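Local coordinates for protein 5'-methylthioadenosine nucleosidases (Arabidopsis thaliana, PDB 3LGS) that belongs to the phosphorylase superfamily of alpha/beta proteins and holds S-adenosyl-L-homocysteine or adenine in one shared pocket, at residues I26-F31 against R73-C78; A114-G119 against A222-V227; I172-T177 against N194-K199. All coordinates share one frame; numbering follows the deposited sequence.

Contact 1: residues I26-F31 against R73-C78; sequences ISSVVF and RINVVC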
loop_
_atom_site.group_PDB
_atom_site.type_symbol
_atom_site.label_atom_id
_atom_site.label_comp_id
_atom_site.label_asym_id
_atom_site.label_seq_id
_atom_site.Cartn_x
_atom_site.Cartn_y
_atom_site.Cartn_z
ATOM N N ILE A 26 12.368 -0.336 -26.738
ATOM C CA ILE A 26 11.733 0.408 -25.646
ATOM C C ILE A 26 11.509 1.869 -26.038
ATOM O O ILE A 26 12.441 2.559 -26.464
ATOM C CB ILE A 26 12.578 0.320 -24.344
ATOM C CG1 ILE A 26 12.668 -1.135 -23.866
ATOM C CG2 ILE A 26 12.008 1.224 -23.245
ATOM C CD1 ILE A 26 13.642 -1.367 -22.763
ATOM N N SER A 27 10.272 2.331 -25.891
ATOM C CA SER A 27 9.906 3.695 -26.269
ATOM C C SER A 27 9.512 4.582 -25.081
ATOM O O SER A 27 9.483 5.802 -25.217
ATOM C CB SER A 27 8.762 3.666 -27.293
ATOM O OG SER A 27 7.517 3.395 -26.664
ATOM N N SER A 28 9.226 3.969 -23.928
ATOM C CA SER A 28 8.649 4.676 -22.784
ATOM C C SER A 28 9.151 4.100 -21.457
ATOM O O SER A 28 9.100 2.880 -21.241
ATOM C CB SER A 28 7.116 4.588 -22.859
ATOM O OG SER A 28 6.493 5.292 -21.810
ATOM N N VAL A 29 9.657 4.968 -20.579
ATOM C CA VAL A 29 10.088 4.530 -19.253
ATOM C C VAL A 29 9.388 5.326 -18.164
ATOM O O VAL A 29 9.246 6.540 -18.268
ATOM C CB VAL A 29 11.624 4.630 -19.050
ATOM C CG1 VAL A 29 12.011 4.153 -17.650
ATOM C CG2 VAL A 29 12.374 3.805 -20.095
ATOM N N VAL A 30 8.942 4.633 -17.117
ATOM C CA VAL A 30 8.466 5.308 -15.911
ATOM C C VAL A 30 9.478 5.103 -14.781
ATOM O O VAL A 30 9.924 3.980 -14.542
ATOM C CB VAL A 30 7.025 4.858 -15.516
ATOM C CG1 VAL A 30 6.661 5.281 -14.071
ATOM C CG2 VAL A 30 6.040 5.445 -16.481
ATOM N N PHE A 31 9.872 6.207 -14.150
ATOM C CA PHE A 31 10.574 6.200 -12.861
ATOM C C PHE A 31 9.594 6.422 -11.720
ATOM O O PHE A 31 8.788 7.344 -11.756
ATOM C CB PHE A 31 11.628 7.308 -12.772
ATOM C CG PHE A 31 12.926 6.967 -13.429
ATOM C CD1 PHE A 31 13.148 7.272 -14.770
ATOM C CD2 PHE A 31 13.943 6.366 -12.709
ATOM C CE1 PHE A 31 14.365 6.963 -15.377
ATOM C CE2 PHE A 31 15.163 6.053 -13.303
ATOM C CZ PHE A 31 15.377 6.355 -14.636
ATOM N N ARG A 73 10.649 8.327 -24.426
ATOM C CA ARG A 73 9.840 9.210 -23.595
ATOM C C ARG A 73 10.046 8.817 -22.131
ATOM O O ARG A 73 10.023 7.624 -21.774
ATOM C CB ARG A 73 8.360 9.264 -24.034
ATOM C CG ARG A 73 7.631 7.936 -24.199
ATOM C CD ARG A 73 6.531 7.999 -25.290
ATOM N NE ARG A 73 5.473 7.007 -25.053
ATOM C CZ ARG A 73 4.490 6.697 -25.898
ATOM N NH1 ARG A 73 4.382 7.275 -27.088
ATOM N NH2 ARG A 73 3.602 5.784 -25.546
ATOM N N ILE A 74 10.300 9.829 -21.297
ATOM C CA ILE A 74 10.664 9.603 -19.896
ATOM C C ILE A 74 9.666 10.250 -18.943
ATOM O O ILE A 74 9.440 11.466 -18.977
ATOM C CB ILE A 74 12.120 10.081 -19.582
ATOM C CG1 ILE A 74 13.134 9.311 -20.440
ATOM C CG2 ILE A 74 12.455 9.912 -18.083
ATOM C CD1 ILE A 74 14.463 10.030 -20.615
ATOM N N ASN A 75 9.069 9.414 -18.104
ATOM C CA ASN A 75 8.191 9.877 -17.041
ATOM C C ASN A 75 8.796 9.614 -15.676
ATOM O O ASN A 75 9.313 8.525 -15.429
ATOM C CB ASN A 75 6.825 9.247 -17.195
ATOM C CG ASN A 75 6.112 9.756 -18.430
ATOM O OD1 ASN A 75 5.746 10.933 -18.502
ATOM N ND2 ASN A 75 5.926 8.885 -19.417
ATOM N N VAL A 76 8.813 10.637 -14.825
ATOM C CA VAL A 76 9.243 10.469 -13.434
ATOM C C VAL A 76 8.079 10.810 -12.525
ATOM O O VAL A 76 7.569 11.937 -12.568
ATOM C CB VAL A 76 10.439 11.387 -13.062
ATOM C CG1 VAL A 76 10.851 11.128 -11.633
ATOM C CG2 VAL A 76 11.605 11.141 -13.986
ATOM N N VAL A 77 7.663 9.857 -11.693
ATOM C CA VAL A 77 6.503 10.082 -10.815
ATOM C C VAL A 77 6.907 10.007 -9.335
ATOM O O VAL A 77 7.706 9.159 -8.944
ATOM C CB VAL A 77 5.307 9.124 -11.174
ATOM C CG1 VAL A 77 5.624 7.661 -10.842
ATOM C CG2 VAL A 77 4.024 9.556 -10.496
ATOM N N CYS A 78 6.390 10.925 -8.531
ATOM C CA CYS A 78 6.662 10.952 -7.091
ATOM C C CYS A 78 5.322 11.062 -6.375
ATOM O O CYS A 78 4.404 11.692 -6.918
ATOM C CB CYS A 78 7.556 12.154 -6.714
ATOM S SG CYS A 78 9.058 12.301 -7.700
#

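Contact 2: residues A114-G119 against A222-V227; sequences AGTCGG and AVTDLV. With SAH (S-adenosyl-L-homocysteine), chain E; ADE (adenine), chain F.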
loop_
_atom_site.group_PDB
_atom_site.type_symbol
_atom_site.label_atom_id
_atom_site.label_comp_id
_atom_site.label_asym_id
_atom_site.label_seq_id
_atom_site.Cartn_x
_atom_site.Cartn_y
_atom_site.Cartn_z
ATOM N N ALA A 114 13.753 3.887 -8.509
ATOM C CA ALA A 114 15.013 4.471 -8.056
ATOM C C ALA A 114 14.824 5.153 -6.710
ATOM O O ALA A 114 13.876 5.915 -6.511
ATOM C CB ALA A 114 15.557 5.455 -9.077
ATOM N N GLY A 115 15.728 4.867 -5.779
ATOM C CA GLY A 115 15.605 5.409 -4.439
ATOM C C GLY A 115 16.812 5.106 -3.600
ATOM O O GLY A 115 17.822 4.579 -4.085
ATOM N N THR A 116 16.705 5.468 -2.330
ATOM C CA THR A 116 17.753 5.227 -1.365
ATOM C C THR A 116 17.347 4.031 -0.531
ATOM O O THR A 116 16.183 3.622 -0.545
ATOM C CB THR A 116 17.975 6.453 -0.456
ATOM O OG1 THR A 116 16.707 6.995 -0.055
ATOM C CG2 THR A 116 18.790 7.519 -1.189
ATOM N N CYS A 117 18.308 3.466 0.188
ATOM C CA CYS A 117 18.100 2.241 0.919
ATOM C C CYS A 117 19.185 2.125 1.971
ATOM O O CYS A 117 20.200 2.820 1.912
ATOM C CB CYS A 117 18.165 1.045 -0.040
ATOM S SG CYS A 117 19.830 0.644 -0.637
ATOM N N GLY A 118 18.953 1.271 2.958
ATOM C CA GLY A 118 20.005 0.872 3.876
ATOM C C GLY A 118 20.695 -0.336 3.281
ATOM O O GLY A 118 20.122 -1.029 2.438
ATOM N N GLY A 119 21.917 -0.595 3.721
ATOM C CA GLY A 119 22.709 -1.718 3.212
ATOM C C GLY A 119 23.368 -2.466 4.349
ATOM O O GLY A 119 23.637 -1.890 5.399
ATOM N N ALA A 222 20.280 3.049 -3.841
ATOM C CA ALA A 222 21.535 3.680 -3.471
ATOM C C ALA A 222 21.633 3.708 -1.948
ATOM O O ALA A 222 20.739 4.225 -1.272
ATOM C CB ALA A 222 21.570 5.087 -4.040
ATOM N N VAL A 223 22.708 3.135 -1.422
ATOM C CA VAL A 223 22.912 2.939 0.020
ATOM C C VAL A 223 23.266 4.235 0.759
ATOM O O VAL A 223 24.334 4.819 0.516
ATOM C CB VAL A 223 24.039 1.890 0.278
ATOM C CG1 VAL A 223 24.194 1.601 1.761
ATOM C CG2 VAL A 223 23.773 0.620 -0.470
ATOM N N THR A 224 22.390 4.665 1.674
ATOM C CA THR A 224 22.643 5.882 2.465
ATOM C C THR A 224 23.187 5.601 3.860
ATOM O O THR A 224 23.756 6.496 4.503
ATOM C CB THR A 224 21.385 6.805 2.588
ATOM O OG1 THR A 224 20.261 6.061 3.054
ATOM C CG2 THR A 224 21.039 7.466 1.269
ATOM N N ASP A 225 22.977 4.371 4.337
ATOM C CA ASP A 225 23.334 3.995 5.706
ATOM C C ASP A 225 23.513 2.493 5.842
ATOM O O ASP A 225 22.834 1.706 5.154
ATOM C CB ASP A 225 22.238 4.416 6.670
ATOM C CG ASP A 225 20.880 3.891 6.254
ATOM O OD1 ASP A 225 20.495 2.792 6.713
ATOM O OD2 ASP A 225 20.222 4.565 5.441
ATOM N N LEU A 226 24.414 2.113 6.746
ATOM C CA LEU A 226 24.693 0.706 7.046
ATOM C C LEU A 226 23.882 0.214 8.246
ATOM O O LEU A 226 24.080 0.653 9.399
ATOM C CB LEU A 226 26.202 0.467 7.224
ATOM C CG LEU A 226 27.049 0.916 6.012
ATOM C CD1 LEU A 226 28.578 0.886 6.291
ATOM C CD2 LEU A 226 26.702 0.078 4.777
ATOM N N VAL A 227 22.951 -0.696 7.951
ATOM C CA VAL A 227 22.032 -1.206 8.951
ATOM C C VAL A 227 22.800 -1.981 10.024
ATOM O O VAL A 227 22.371 -2.046 11.180
ATOM C CB VAL A 227 20.882 -2.049 8.307
ATOM C CG1 VAL A 227 20.009 -2.691 9.381
ATOM C CG2 VAL A 227 20.032 -1.171 7.395
HETATM C "C4'" SAH E . 13.788 6.740 2.052
HETATM O "O4'" SAH E . 14.971 6.020 1.688
HETATM C "C3'" SAH E . 12.735 5.705 2.411
HETATM O "O3'" SAH E . 11.568 5.883 1.593
HETATM C "C2'" SAH E . 13.369 4.347 2.140
HETATM O "O2'" SAH E . 12.778 3.752 0.970
HETATM C "C1'" SAH E . 14.837 4.605 1.875
HETATM N N9 SAH E . 15.737 4.087 2.957
HETATM C C8 SAH E . 16.986 4.536 3.208
HETATM N N7 SAH E . 17.557 3.862 4.237
HETATM C C5 SAH E . 16.673 2.953 4.672
HETATM C C6 SAH E . 16.641 1.917 5.739
HETATM N N6 SAH E . 17.688 1.710 6.583
HETATM N N1 SAH E . 15.514 1.185 5.859
HETATM C C2 SAH E . 14.466 1.383 5.050
HETATM N N3 SAH E . 14.432 2.297 4.065
HETATM C C4 SAH E . 15.482 3.106 3.823
HETATM N N9 ADE F . 15.932 3.968 3.208
HETATM C C8 ADE F . 17.221 4.343 3.477
HETATM N N7 ADE F . 17.764 3.665 4.458
HETATM C C5 ADE F . 16.771 2.797 4.863
HETATM C C6 ADE F . 16.718 1.812 5.871
HETATM N N6 ADE F . 17.737 1.536 6.696
HETATM N N1 ADE F . 15.565 1.130 6.010
HETATM C C2 ADE F . 14.549 1.419 5.197
HETATM N N3 ADE F . 14.485 2.313 4.216
HETATM C C4 ADE F . 15.638 2.974 4.101
#

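Contact 3: residues I172-T177 against N194-K199; sequences IGRLST and NDATLK. With SAH (S-adenosyl-L-homocysteine), chain E; ADE (adenine), chain F.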
loop_
_atom_site.group_PDB
_atom_site.type_symbol
_atom_site.label_atom_id
_atom_site.label_comp_id
_atom_site.label_asym_id
_atom_site.label_seq_id
_atom_site.Cartn_x
_atom_site.Cartn_y
_atom_site.Cartn_z
ATOM N N ILE A 172 24.907 -6.313 -7.046
ATOM C CA ILE A 172 23.575 -6.889 -7.064
ATOM C C ILE A 172 23.242 -7.534 -5.728
ATOM O O ILE A 172 24.139 -7.880 -4.952
ATOM C CB ILE A 172 23.400 -7.884 -8.211
ATOM C CG1 ILE A 172 24.349 -9.068 -8.055
ATOM C CG2 ILE A 172 23.659 -7.220 -9.547
ATOM C CD1 ILE A 172 23.728 -10.278 -7.361
ATOM N N GLY A 173 21.948 -7.696 -5.466
ATOM C CA GLY A 173 21.495 -8.342 -4.243
ATOM C C GLY A 173 20.000 -8.259 -4.036
ATOM O O GLY A 173 19.299 -7.540 -4.758
ATOM N N ARG A 174 19.517 -8.994 -3.037
ATOM C CA ARG A 174 18.112 -9.027 -2.689
ATOM C C ARG A 174 17.713 -7.747 -1.932
ATOM O O ARG A 174 18.466 -7.260 -1.094
ATOM C CB ARG A 174 17.818 -10.268 -1.843
ATOM C CG ARG A 174 16.393 -10.339 -1.307
ATOM C CD ARG A 174 16.026 -11.752 -0.800
ATOM N NE ARG A 174 15.911 -12.711 -1.901
ATOM C CZ ARG A 174 15.675 -14.021 -1.761
ATOM N NH1 ARG A 174 15.529 -14.551 -0.559
ATOM N NH2 ARG A 174 15.572 -14.808 -2.838
ATOM N N LEU A 175 16.533 -7.214 -2.244
ATOM C CA LEU A 175 15.968 -6.090 -1.495
ATOM C C LEU A 175 14.857 -6.562 -0.568
ATOM O O LEU A 175 14.006 -7.359 -0.965
ATOM C CB LEU A 175 15.449 -4.998 -2.446
ATOM C CG LEU A 175 14.721 -3.782 -1.848
ATOM C CD1 LEU A 175 15.672 -2.796 -1.219
ATOM C CD2 LEU A 175 13.895 -3.082 -2.911
ATOM N N SER A 176 14.863 -6.056 0.662
ATOM C CA SER A 176 13.785 -6.325 1.607
ATOM C C SER A 176 13.011 -5.061 2.004
ATOM O O SER A 176 13.587 -4.137 2.593
ATOM C CB SER A 176 14.339 -7.032 2.841
ATOM O OG SER A 176 13.267 -7.511 3.624
ATOM N N THR A 177 11.701 -5.056 1.726
ATOM C CA THR A 177 10.812 -3.879 1.900
ATOM C C THR A 177 9.923 -3.904 3.154
ATOM O O THR A 177 9.426 -4.957 3.552
ATOM C CB THR A 177 9.884 -3.724 0.667
ATOM O OG1 THR A 177 10.679 -3.476 -0.506
ATOM C CG2 THR A 177 8.858 -2.572 0.860
ATOM N N ASN A 194 16.047 -13.934 5.119
ATOM C CA ASN A 194 15.792 -13.748 3.692
ATOM C C ASN A 194 17.060 -13.310 2.939
ATOM O O ASN A 194 17.053 -13.178 1.722
ATOM C CB ASN A 194 14.548 -12.871 3.411
ATOM C CG ASN A 194 14.810 -11.376 3.556
ATOM O OD1 ASN A 194 15.942 -10.915 3.419
ATOM N ND2 ASN A 194 13.746 -10.614 3.821
ATOM N N ASP A 195 18.150 -13.115 3.688
ATOM C CA ASP A 195 19.479 -12.912 3.118
ATOM C C ASP A 195 19.535 -11.692 2.216
ATOM O O ASP A 195 20.204 -11.704 1.172
ATOM C CB ASP A 195 19.912 -14.192 2.354
ATOM C CG ASP A 195 21.394 -14.206 2.005
ATOM O OD1 ASP A 195 22.241 -13.942 2.903
ATOM O OD2 ASP A 195 21.720 -14.501 0.822
ATOM N N ALA A 196 18.805 -10.654 2.603
ATOM C CA ALA A 196 18.795 -9.393 1.868
ATOM C C ALA A 196 20.104 -8.672 2.058
ATOM O O ALA A 196 20.718 -8.745 3.133
ATOM C CB ALA A 196 17.645 -8.490 2.334
ATOM N N THR A 197 20.517 -7.968 1.010
ATOM C CA THR A 197 21.649 -7.058 1.070
ATOM C C THR A 197 21.127 -5.646 1.358
ATOM O O THR A 197 21.777 -4.858 2.045
ATOM C CB THR A 197 22.466 -7.123 -0.261
ATOM O OG1 THR A 197 22.978 -8.453 -0.429
ATOM C CG2 THR A 197 23.630 -6.162 -0.260
ATOM N N LEU A 198 19.932 -5.358 0.848
ATOM C CA LEU A 198 19.365 -4.008 0.861
ATOM C C LEU A 198 18.011 -3.943 1.579
ATOM O O LEU A 198 17.219 -4.868 1.466
ATOM C CB LEU A 198 19.212 -3.516 -0.577
ATOM C CG LEU A 198 20.448 -3.599 -1.480
ATOM C CD1 LEU A 198 20.078 -3.468 -2.962
ATOM C CD2 LEU A 198 21.514 -2.553 -1.115
ATOM N N LYS A 199 17.756 -2.838 2.277
ATOM C CA LYS A 199 16.496 -2.571 3.003
ATOM C C LYS A 199 15.876 -1.219 2.577
ATOM O O LYS A 199 16.550 -0.179 2.595
ATOM C CB LYS A 199 16.774 -2.585 4.512
ATOM C CG LYS A 199 15.580 -2.352 5.420
ATOM C CD LYS A 199 15.989 -2.384 6.878
ATOM C CE LYS A 199 14.793 -2.158 7.797
ATOM N NZ LYS A 199 14.210 -0.767 7.659
HETATM C "C4'" SAH E . 13.788 6.740 2.052
HETATM O "O4'" SAH E . 14.971 6.020 1.688
HETATM C "C3'" SAH E . 12.735 5.705 2.411
HETATM O "O3'" SAH E . 11.568 5.883 1.593
HETATM C "C2'" SAH E . 13.369 4.347 2.140
HETATM O "O2'" SAH E . 12.778 3.752 0.970
HETATM C "C1'" SAH E . 14.837 4.605 1.875
HETATM N N9 SAH E . 15.737 4.087 2.957
HETATM C C8 SAH E . 16.986 4.536 3.208
HETATM N N7 SAH E . 17.557 3.862 4.237
HETATM C C5 SAH E . 16.673 2.953 4.672
HETATM C C6 SAH E . 16.641 1.917 5.739
HETATM N N6 SAH E . 17.688 1.710 6.583
HETATM N N1 SAH E . 15.514 1.185 5.859
HETATM C C2 SAH E . 14.466 1.383 5.050
HETATM N N3 SAH E . 14.432 2.297 4.065
HETATM C C4 SAH E . 15.482 3.106 3.823
HETATM N N9 ADE F . 15.932 3.968 3.208
HETATM C C8 ADE F . 17.221 4.343 3.477
HETATM N N7 ADE F . 17.764 3.665 4.458
HETATM C C5 ADE F . 16.771 2.797 4.863
HETATM C C6 ADE F . 16.718 1.812 5.871
HETATM N N6 ADE F . 17.737 1.536 6.696
HETATM N N1 ADE F . 15.565 1.130 6.010
HETATM C C2 ADE F . 14.549 1.419 5.197
HETATM N N3 ADE F . 14.485 2.313 4.216
HETATM C C4 ADE F . 15.638 2.974 4.101
HETATM O O HOH W 1 21.245 -10.378 -0.951
#

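Contact 1: residues I26-F31 against R73-C78
Five backbone hydrogen bonds join Ser-27 to Phe-31 with Arg-73 to Val-77 in parallel register. Arg-73 uses both its amide, given to Ser-27 O, and its carbonyl, taken by Val-29 N; Asn-75 does the same between Val-29 O and Phe-31 N. The Phe-31 N to Asn-75 O bond is short and nearly straight, 2.7 Å with 175° at the hydrogen, and Val-77 N closes the series on Phe-31 O. CA-H...O contacts back up this ladder: Asn-75 O also lies 3.4 Å from Val-30 CA, so one carbonyl serves two consecutive residues of the partner strand.

Apolar packing differs on the two faces. On one, Phe-31 CB rests against Val-76 CG2 at 4.0 Å. The CG of Phe-31 lies beside its own backbone N (chi1 -82°), which swings the ring back along the strand and sets its CD1 edge 4.3 Å from Ile-74 CG2. On the other face Val-30 is forked across two partners, CG2 against Asn-75 CB at 3.9 Å and CG1 against Val-77 CG1 at 4.1 Å. Further back, the aliphatic part of Arg-73, in the conformer described, passes over Ser-28, CG lying 3.6 Å from CB of the serine. The buried Ser-28 OG has no polar partner in the model.

Helix 233-259 covers the Phe-31 face through Ala-252 and Ile-256, while helix 92-106 covers the Val-30 and Val-77 face through Ser-102 and Ile-98. Strands 110-119 and 63-69 continue the sheet beyond the outer edges of the pair. A parallel pair within a mixed sheet, with helices packed on both faces, is the layered alpha/beta architecture of the phosphorylase superfamily.

Contact 2: residues A114-G119 against A222-V227
Thr-116 and Thr-224 meet methyl to methyl because both turn OG1 into the position between backbone N and carbonyl carbon (chi1 43° and 52°), leaving CG2 beside the N. The two side chains cross at about a right angle, and their CG2 atoms are only 3.3 Å apart, tighter than usual van der Waals contact. Asp-225 takes a similar first torsion (54°), which carries its carboxylate to the bound purine. There OD2 lies 2.8 Å from N7 of adenine and OD1 lies 3.0 Å from its N6, so the two oxygens span that edge of the base. Thr-224 OG1 donates to Asp-225 OD2 over 2.8 Å, on the anti side of the carboxylate, and thereby acts as a second-shell group restraining its rotation. Thr-116 OG1, bonded to Glu-38, lies 2.6 Å from O4' of S-adenosyl-L-homocysteine, whose purine occupies almost the same place as adenine.

The backbones pair in parallel: Ala-222 N gives to Gly-115 O, Cys-117 N makes a bent bond to Ala-222 O, and Thr-224 N gives to Cys-117 O. At Asp-225 the chain turns a corner, yet pairing resumes with Gly-119 N on Asp-225 O at 2.9 Å and Val-227 N on Gly-119 O. On the face away from the purine, Cys-117 SG touches Val-223 CG2 at 3.9 Å, and Val-223 CG1 leans over Gly-119 N at 3.7 Å.

Helix 233-259 packs along the end of strand 217-224 and the corner, Val-244 against Ala-222 and Phe-237 against Thr-224, with Asn-240 and Glu-236 bonding to Thr-224 O and Leu-226 N. Strand 130-138 flanks strand 217-224, and strand 198-200 runs antiparallel beside 110-119, where Leu-198 touches both Cys-117 and Val-223.

Contact 3: residues I172-T177 against N194-K199
Arg-174 O accepts two consecutive amides, Thr-197 N at 3.0 Å and Leu-198 N at 3.1 Å, where the chain entering from helix 185-194 swings into parallel pairing. Ser-176 N then bonds to Leu-198 O at 2.8 Å. Asp-195, with its positive phi, ends the helix in a Schellman motif, and a water bridges the turn, bonded to Arg-174 N, Asp-195 O and Thr-197 OG1.

The bend at chi3 (-69°) folds the Arg-174 side chain toward the helix end, where NH1 gives a somewhat bent bond to Asn-194 O at 3.1 Å; its NH2 forms a salt bridge to Asp-135. Ala-196 CB sits 3.6 Å from Ser-176 CB, and on the opposite face Leu-175 CD1 meets Leu-198 CB at 3.7 Å, the two side chains at about a right angle. The long arm of Lys-199 brings NZ 2.9 Å from N1 of adenine, while NZ is also hydrogen-bonded to Ser-180 O and Asp-182 O.

The pair forms the two strands of a beta-alpha-beta unit around helix 185-194, whose Ile-191 covers Ser-176 and Lys-199. Strand 130-138 flanks 172-177, and Leu-198 packs on strand 217-224.

From the N terminus, contact 1 closes first, bringing strand 72-78 back beside 28-32 after a loop that holds helix 36-46 and strand 63-69. Contact 2 opens only afterwards, at 114-119, and closes at 222-227; contact 3 opens and closes within that long excursion, so contacts 2 and 3 nest while contact 1 stands in series with both. All three belong to one mixed sheet. Contacts 1 and 2 touch through Phe-31 CD2 and Ala-114 CB, 4.1 Å apart. Contacts 2 and 3 join at Gly-118 N and Lys-199 O, a probable hydrogen bond of 2.8 Å, and approach the same ligands. Contacts 1 and 3 stay about 14 Å apart at their nearest atoms.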